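Local coordinates for putative exported protein (PDB 4RAA), which is of unknown function but folds as a six-bladed beta-propeller and is probably exported from the bacterial cell, at residues D265-Y270 against K276-Y281; L204-V209 against Y257-T262. All blocks are in the same frame, centred on the assembly; numbering follows the deposited sequence. Where two conformers were deposited one is given.

Contact 1 of 2, residues D265-Y270 against K276-Y281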
loop_
_atom_site.group_PDB
_atom_site.type_symbol
_atom_site.label_atom_id
_atom_site.label_comp_id
_atom_site.label_asym_id
_atom_site.label_seq_id
_atom_site.Cartn_x
_atom_site.Cartn_y
_atom_site.Cartn_z
ATOM N N ASP A 265 -33.783 -1.690 -17.117
ATOM C CA ASP A 265 -33.346 -2.132 -18.446
ATOM C C ASP A 265 -31.907 -2.656 -18.517
ATOM O O ASP A 265 -31.179 -2.665 -17.518
ATOM C CB ASP A 265 -33.569 -0.991 -19.456
ATOM C CG ASP A 265 -32.681 0.229 -19.214
ATOM O OD1 ASP A 265 -31.634 0.123 -18.541
ATOM O OD2 ASP A 265 -33.030 1.314 -19.740
ATOM N N LEU A 266 -31.520 -3.089 -19.714
ATOM C CA LEU A 266 -30.195 -3.631 -19.977
ATOM C C LEU A 266 -29.855 -3.404 -21.460
ATOM O O LEU A 266 -30.544 -3.920 -22.337
ATOM C CB LEU A 266 -30.204 -5.117 -19.594
ATOM C CG LEU A 266 -28.964 -6.015 -19.668
ATOM C CD1 LEU A 266 -29.192 -7.259 -18.818
ATOM C CD2 LEU A 266 -28.598 -6.404 -21.095
ATOM N N PHE A 267 -28.814 -2.607 -21.708
ATOM C CA PHE A 267 -28.347 -2.249 -23.066
ATOM C C PHE A 267 -27.108 -3.067 -23.392
ATOM O O PHE A 267 -26.222 -3.220 -22.535
ATOM C CB PHE A 267 -27.969 -0.766 -23.151
ATOM C CG PHE A 267 -29.131 0.194 -23.247
ATOM C CD1 PHE A 267 -30.409 -0.084 -22.735
ATOM C CD2 PHE A 267 -28.902 1.465 -23.772
ATOM C CE1 PHE A 267 -31.432 0.852 -22.833
ATOM C CE2 PHE A 267 -29.921 2.408 -23.853
ATOM C CZ PHE A 267 -31.188 2.101 -23.385
ATOM N N VAL A 268 -27.042 -3.562 -24.629
ATOM C CA VAL A 268 -25.926 -4.378 -25.104
ATOM C C VAL A 268 -25.398 -3.810 -26.424
ATOM O O VAL A 268 -26.022 -4.000 -27.465
ATOM C CB VAL A 268 -26.344 -5.861 -25.316
ATOM C CG1 VAL A 268 -25.109 -6.743 -25.492
ATOM C CG2 VAL A 268 -27.185 -6.372 -24.151
ATOM N N CYS A 269 -24.282 -3.084 -26.381
ATOM C CA CYS A 269 -23.636 -2.616 -27.615
ATOM C C CYS A 269 -22.728 -3.732 -28.060
ATOM O O CYS A 269 -22.140 -4.407 -27.217
ATOM C CB CYS A 269 -22.819 -1.355 -27.415
ATOM S SG CYS A 269 -23.834 0.033 -26.920
ATOM N N TYR A 270 -22.644 -3.938 -29.370
ATOM C CA TYR A 270 -21.784 -4.964 -29.951
ATOM C C TYR A 270 -21.400 -4.667 -31.408
ATOM O O TYR A 270 -21.940 -3.746 -32.016
ATOM C CB TYR A 270 -22.431 -6.355 -29.812
ATOM C CG TYR A 270 -23.734 -6.557 -30.552
ATOM C CD1 TYR A 270 -24.958 -6.230 -29.966
ATOM C CD2 TYR A 270 -23.749 -7.108 -31.841
ATOM C CE1 TYR A 270 -26.163 -6.421 -30.652
ATOM C CE2 TYR A 270 -24.949 -7.311 -32.535
ATOM C CZ TYR A 270 -26.153 -6.975 -31.934
ATOM O OH TYR A 270 -27.323 -7.177 -32.615
ATOM N N LYS A 276 -21.682 -1.345 -35.961
ATOM C CA LYS A 276 -22.110 -1.227 -34.550
ATOM C C LYS A 276 -23.624 -1.400 -34.392
ATOM O O LYS A 276 -24.396 -0.763 -35.106
ATOM C CB LYS A 276 -21.736 0.146 -33.978
ATOM C CG LYS A 276 -20.253 0.488 -34.003
ATOM C CD LYS A 276 -20.030 1.946 -33.640
ATOM C CE LYS A 276 -18.562 2.313 -33.751
ATOM N NZ LYS A 276 -18.322 3.739 -33.396
ATOM N N TYR A 277 -24.030 -2.233 -33.436
ATOM C CA TYR A 277 -25.442 -2.509 -33.116
ATOM C C TYR A 277 -25.714 -2.268 -31.641
ATOM O O TYR A 277 -24.785 -2.221 -30.834
ATOM C CB TYR A 277 -25.789 -3.970 -33.428
ATOM C CG TYR A 277 -25.657 -4.335 -34.885
ATOM C CD1 TYR A 277 -24.431 -4.751 -35.406
ATOM C CD2 TYR A 277 -26.752 -4.259 -35.754
ATOM C CE1 TYR A 277 -24.291 -5.077 -36.750
ATOM C CE2 TYR A 277 -26.626 -4.586 -37.107
ATOM C CZ TYR A 277 -25.391 -4.994 -37.596
ATOM O OH TYR A 277 -25.232 -5.324 -38.913
ATOM N N ILE A 278 -26.991 -2.110 -31.298
ATOM C CA ILE A 278 -27.413 -1.987 -29.899
ATOM C C ILE A 278 -28.734 -2.712 -29.633
ATOM O O ILE A 278 -29.745 -2.468 -30.303
ATOM C CB ILE A 278 -27.468 -0.533 -29.387
ATOM C CG1 ILE A 278 -27.862 -0.525 -27.893
ATOM C CG2 ILE A 278 -28.407 0.339 -30.223
ATOM C CD1 ILE A 278 -27.646 0.796 -27.198
ATOM N N GLY A 279 -28.691 -3.586 -28.630
ATOM C CA GLY A 279 -29.823 -4.378 -28.183
ATOM C C GLY A 279 -30.321 -3.810 -26.868
ATOM O O GLY A 279 -29.546 -3.699 -25.911
ATOM N N LEU A 280 -31.605 -3.453 -26.826
ATOM C CA LEU A 280 -32.261 -2.905 -25.637
ATOM C C LEU A 280 -33.128 -4.026 -25.085
ATOM O O LEU A 280 -33.816 -4.673 -25.864
ATOM C CB LEU A 280 -33.143 -1.708 -26.029
ATOM C CG LEU A 280 -32.562 -0.696 -27.040
ATOM C CD1 LEU A 280 -33.575 0.360 -27.460
ATOM C CD2 LEU A 280 -31.312 -0.034 -26.486
ATOM N N TYR A 281 -33.070 -4.277 -23.772
ATOM C CA TYR A 281 -33.932 -5.268 -23.108
ATOM C C TYR A 281 -34.731 -4.570 -22.004
ATOM O O TYR A 281 -34.131 -3.931 -21.140
ATOM C CB TYR A 281 -33.112 -6.426 -22.535
ATOM C CG TYR A 281 -33.926 -7.416 -21.717
ATOM C CD1 TYR A 281 -34.915 -8.203 -22.312
ATOM C CD2 TYR A 281 -33.707 -7.576 -20.341
ATOM C CE1 TYR A 281 -35.665 -9.119 -21.566
ATOM C CE2 TYR A 281 -34.457 -8.477 -19.593
ATOM C CZ TYR A 281 -35.431 -9.245 -20.211
ATOM O OH TYR A 281 -36.163 -10.130 -19.460
#
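Tyr-270 and Tyr-277 meet across two antiparallel strands at a hydrogen-bonded pair. CG of Tyr-270 is wedged between its own backbone N and carbonyl carbon (chi1 64°), which turns the ring toward segment 276-281. Followed outward from CB, the ring has CD1 4.1 Å from Tyr-277 O; then CE1, CE2 and CZ pass beneath Tyr-277 CB, CZ nearest at 3.4 Å. This methylene lies over one ring face but off-centre, a CH-pi contact. The terminal OH still touches Tyr-277 CB and is hydrogen-bonded to OD1 of Asn-290. The two rings are nearly parallel but slid apart, with centroids 5.5 Å from each other, so they barely overlap. On the other face of the sheet, Leu-280 CD2 sits centrally over the Phe-267 ring, 3.6 Å from its centroid, while Ile-278 CD1 touches Phe-267 CD2 and Cys-269 SG. Six backbone hydrogen bonds join the strands; that from Gly-279 N to Val-268 O measures 2.9 Å and is nearly straight at 172°. Alternating hydrogen-bonded and non-hydrogen-bonded pairs, with strand directions at 165°, show antiparallel pairing; strands 265-272 and 275-282, consecutive in the chain, make it a beta hairpin, the two middle strands of a four-stranded propeller blade.

Contact 2 of 2, residues L204-V209 against Y257-T262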
loop_
_atom_site.group_PDB
_atom_site.type_symbol
_atom_site.label_atom_id
_atom_site.label_comp_id
_atom_site.label_asym_id
_atom_site.label_seq_id
_atom_site.Cartn_x
_atom_site.Cartn_y
_atom_site.Cartn_z
ATOM N N LEU A 204 -21.303 -15.362 -23.840
ATOM C CA LEU A 204 -22.490 -14.496 -23.755
ATOM C C LEU A 204 -23.305 -14.818 -22.510
ATOM O O LEU A 204 -24.433 -15.315 -22.589
ATOM C CB LEU A 204 -23.349 -14.620 -25.018
ATOM C CG LEU A 204 -22.700 -14.112 -26.299
ATOM C CD1 LEU A 204 -23.549 -14.510 -27.503
ATOM C CD2 LEU A 204 -22.471 -12.600 -26.249
ATOM N N THR A 205 -22.708 -14.512 -21.360
ATOM C CA THR A 205 -23.286 -14.775 -20.050
ATOM C C THR A 205 -22.765 -13.733 -19.066
ATOM O O THR A 205 -21.575 -13.412 -19.080
ATOM C CB THR A 205 -22.918 -16.185 -19.526
ATOM O OG1 THR A 205 -23.263 -17.180 -20.497
ATOM C CG2 THR A 205 -23.649 -16.501 -18.209
ATOM N N ILE A 206 -23.667 -13.189 -18.255
ATOM C CA ILE A 206 -23.319 -12.261 -17.179
ATOM C C ILE A 206 -23.463 -13.052 -15.889
ATOM O O ILE A 206 -24.533 -13.619 -15.628
ATOM C CB ILE A 206 -24.202 -11.005 -17.192
ATOM C CG1 ILE A 206 -23.783 -10.165 -18.395
ATOM C CG2 ILE A 206 -24.034 -10.198 -15.898
ATOM C CD1 ILE A 206 -24.668 -8.992 -18.687
ATOM N N TYR A 207 -22.387 -13.070 -15.099
ATOM C CA TYR A 207 -22.327 -13.805 -13.838
ATOM C C TYR A 207 -22.348 -12.841 -12.664
ATOM O O TYR A 207 -21.678 -11.829 -12.703
ATOM C CB TYR A 207 -21.042 -14.647 -13.774
ATOM C CG TYR A 207 -20.899 -15.671 -14.882
ATOM C CD1 TYR A 207 -20.292 -15.330 -16.100
ATOM C CD2 TYR A 207 -21.359 -16.987 -14.719
ATOM C CE1 TYR A 207 -20.153 -16.264 -17.122
ATOM C CE2 TYR A 207 -21.226 -17.929 -15.736
ATOM C CZ TYR A 207 -20.623 -17.563 -16.930
ATOM O OH TYR A 207 -20.492 -18.476 -17.932
ATOM N N ARG A 208 -23.132 -13.167 -11.637
ATOM C CA ARG A 208 -23.174 -12.414 -10.379
ATOM C C ARG A 208 -22.024 -13.028 -9.597
ATOM O O ARG A 208 -22.059 -14.224 -9.331
ATOM C CB ARG A 208 -24.506 -12.650 -9.666
ATOM C CG ARG A 208 -24.777 -11.766 -8.456
ATOM C CD ARG A 208 -26.035 -12.246 -7.746
ATOM N NE ARG A 208 -25.739 -13.422 -6.935
ATOM C CZ ARG A 208 -26.607 -14.375 -6.565
ATOM N NH1 ARG A 208 -27.890 -14.382 -6.959
ATOM N NH2 ARG A 208 -26.164 -15.376 -5.804
ATOM N N VAL A 209 -20.996 -12.239 -9.283
ATOM C CA VAL A 209 -19.789 -12.741 -8.594
ATOM C C VAL A 209 -19.681 -12.248 -7.158
ATOM O O VAL A 209 -19.637 -11.042 -6.927
ATOM C CB VAL A 209 -18.484 -12.316 -9.317
ATOM C CG1 VAL A 209 -17.248 -12.906 -8.611
ATOM C CG2 VAL A 209 -18.528 -12.713 -10.796
ATOM N N TYR A 257 -18.428 -6.733 -27.568
ATOM C CA TYR A 257 -19.735 -6.475 -26.937
ATOM C C TYR A 257 -19.562 -5.939 -25.527
ATOM O O TYR A 257 -18.728 -6.463 -24.793
ATOM C CB TYR A 257 -20.677 -7.705 -26.946
ATOM C CG TYR A 257 -20.531 -8.703 -25.804
ATOM C CD1 TYR A 257 -19.566 -9.723 -25.842
ATOM C CD2 TYR A 257 -21.376 -8.631 -24.678
ATOM C CE1 TYR A 257 -19.444 -10.633 -24.785
ATOM C CE2 TYR A 257 -21.264 -9.536 -23.623
ATOM C CZ TYR A 257 -20.302 -10.535 -23.682
ATOM O OH TYR A 257 -20.202 -11.417 -22.660
ATOM N N CYS A 258 -20.306 -4.878 -25.186
ATOM C CA CYS A 258 -20.284 -4.305 -23.833
ATOM C C CYS A 258 -21.711 -4.326 -23.290
ATOM O O CYS A 258 -22.666 -4.285 -24.055
ATOM C CB CYS A 258 -19.686 -2.891 -23.822
ATOM S SG CYS A 258 -20.755 -1.566 -24.411
ATOM N N VAL A 259 -21.844 -4.416 -21.972
ATOM C CA VAL A 259 -23.152 -4.462 -21.308
ATOM C C VAL A 259 -23.211 -3.438 -20.174
ATOM O O VAL A 259 -22.248 -3.294 -19.389
ATOM C CB VAL A 259 -23.474 -5.858 -20.690
ATOM C CG1 VAL A 259 -24.870 -5.868 -20.054
ATOM C CG2 VAL A 259 -23.357 -6.973 -21.728
ATOM N N GLU A 260 -24.341 -2.728 -20.145
ATOM C CA GLU A 260 -24.652 -1.792 -19.062
ATOM C C GLU A 260 -26.045 -2.175 -18.570
ATOM O O GLU A 260 -26.977 -2.366 -19.351
ATOM C CB GLU A 260 -24.553 -0.324 -19.481
ATOM C CG GLU A 260 -24.882 0.663 -18.352
ATOM C CD GLU A 260 -24.207 0.342 -17.011
ATOM O OE1 GLU A 260 -23.030 -0.098 -16.989
ATOM O OE2 GLU A 260 -24.855 0.558 -15.962
ATOM N N GLU A 261 -26.169 -2.332 -17.256
ATOM C CA GLU A 261 -27.427 -2.758 -16.643
ATOM C C GLU A 261 -27.900 -1.744 -15.599
ATOM O O GLU A 261 -27.080 -1.089 -14.955
ATOM C CB GLU A 261 -27.236 -4.152 -16.019
ATOM C CG GLU A 261 -28.546 -4.904 -15.782
ATOM C CD GLU A 261 -28.388 -6.299 -15.183
ATOM O OE1 GLU A 261 -27.311 -6.933 -15.259
ATOM O OE2 GLU A 261 -29.391 -6.792 -14.632
ATOM N N THR A 262 -29.224 -1.589 -15.491
ATOM C CA THR A 262 -29.882 -0.739 -14.477
ATOM C C THR A 262 -30.974 -1.603 -13.824
ATOM O O THR A 262 -31.034 -2.804 -14.090
ATOM C CB THR A 262 -30.481 0.565 -15.078
ATOM O OG1 THR A 262 -31.605 0.265 -15.911
ATOM C CG2 THR A 262 -29.441 1.343 -15.877
#
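Leu-204 and Ile-206 reach across to Tyr-257 and Val-259, and these two apolar pairs form the first shell of the contact. Leu-204 CD2 stands over the centre of the Tyr-257 ring, 3.9 Å from the centroid and 12° off the normal, a CH-pi contact in which CE1 and CZ are the nearest ring atoms. Ile-206 and Val-259 approach tip to tip: CD1 of the isoleucine lies 3.4 Å from Val-259 CG1 and 3.9 Å from Val-259 CG2, so the terminal methyl addresses both branches of the valine. With CG1 of Ile-206 opposite its own carbonyl carbon (chi1 -72°) and the chain then extended, CD1 projects to that meeting point.

No hydrogen bond crosses between the segments. Their axes stay 10.0 Å apart at closest and diverge by 41°, the spacing of side-chain packing between separate sheets. The pairing belongs to two sheets of the beta-propeller, strand 203-210 in one and strand 254-261 in the other, packed through their facing side chains.

The next shell holds the far end of the ring. The OH of Tyr-257 is hydrogen-bonded to the backbone carbonyls of Thr-200 and Asp-203, so the phenol is held at its far end just ahead of segment 204-209. Val-259 N bonds to the OH of Tyr-199, a further tie between the sheets. Ile-206 also packs on Phe-197 and Phe-220, from the strands flanking its own, while Leu-266 packs against Val-259 and Tyr-270 against Tyr-257.

In the fold
Both contacts are buried, with centres 11 Å apart, but they hold the fold at different levels. Contact 1 lies within one sheet: strand axes 4.6 Å apart at closest are joined by backbone hydrogen bonds, and 558 Å² is buried. Contact 2 lies between sheets, where no hydrogen bond crosses, side-chain packing dominates and 221 Å² is buried. Strands 254-261 and 265-272, consecutive in the chain and adjacent in the same sheet, connect them: Cys-269 O lies 2.8 Å from Cys-258 N, and Phe-267 N 3.0 Å from Glu-260 O, both probable hydrogen bonds. Thus the strand that faces the other sheet in contact 2 also borders the hairpin of contact 1.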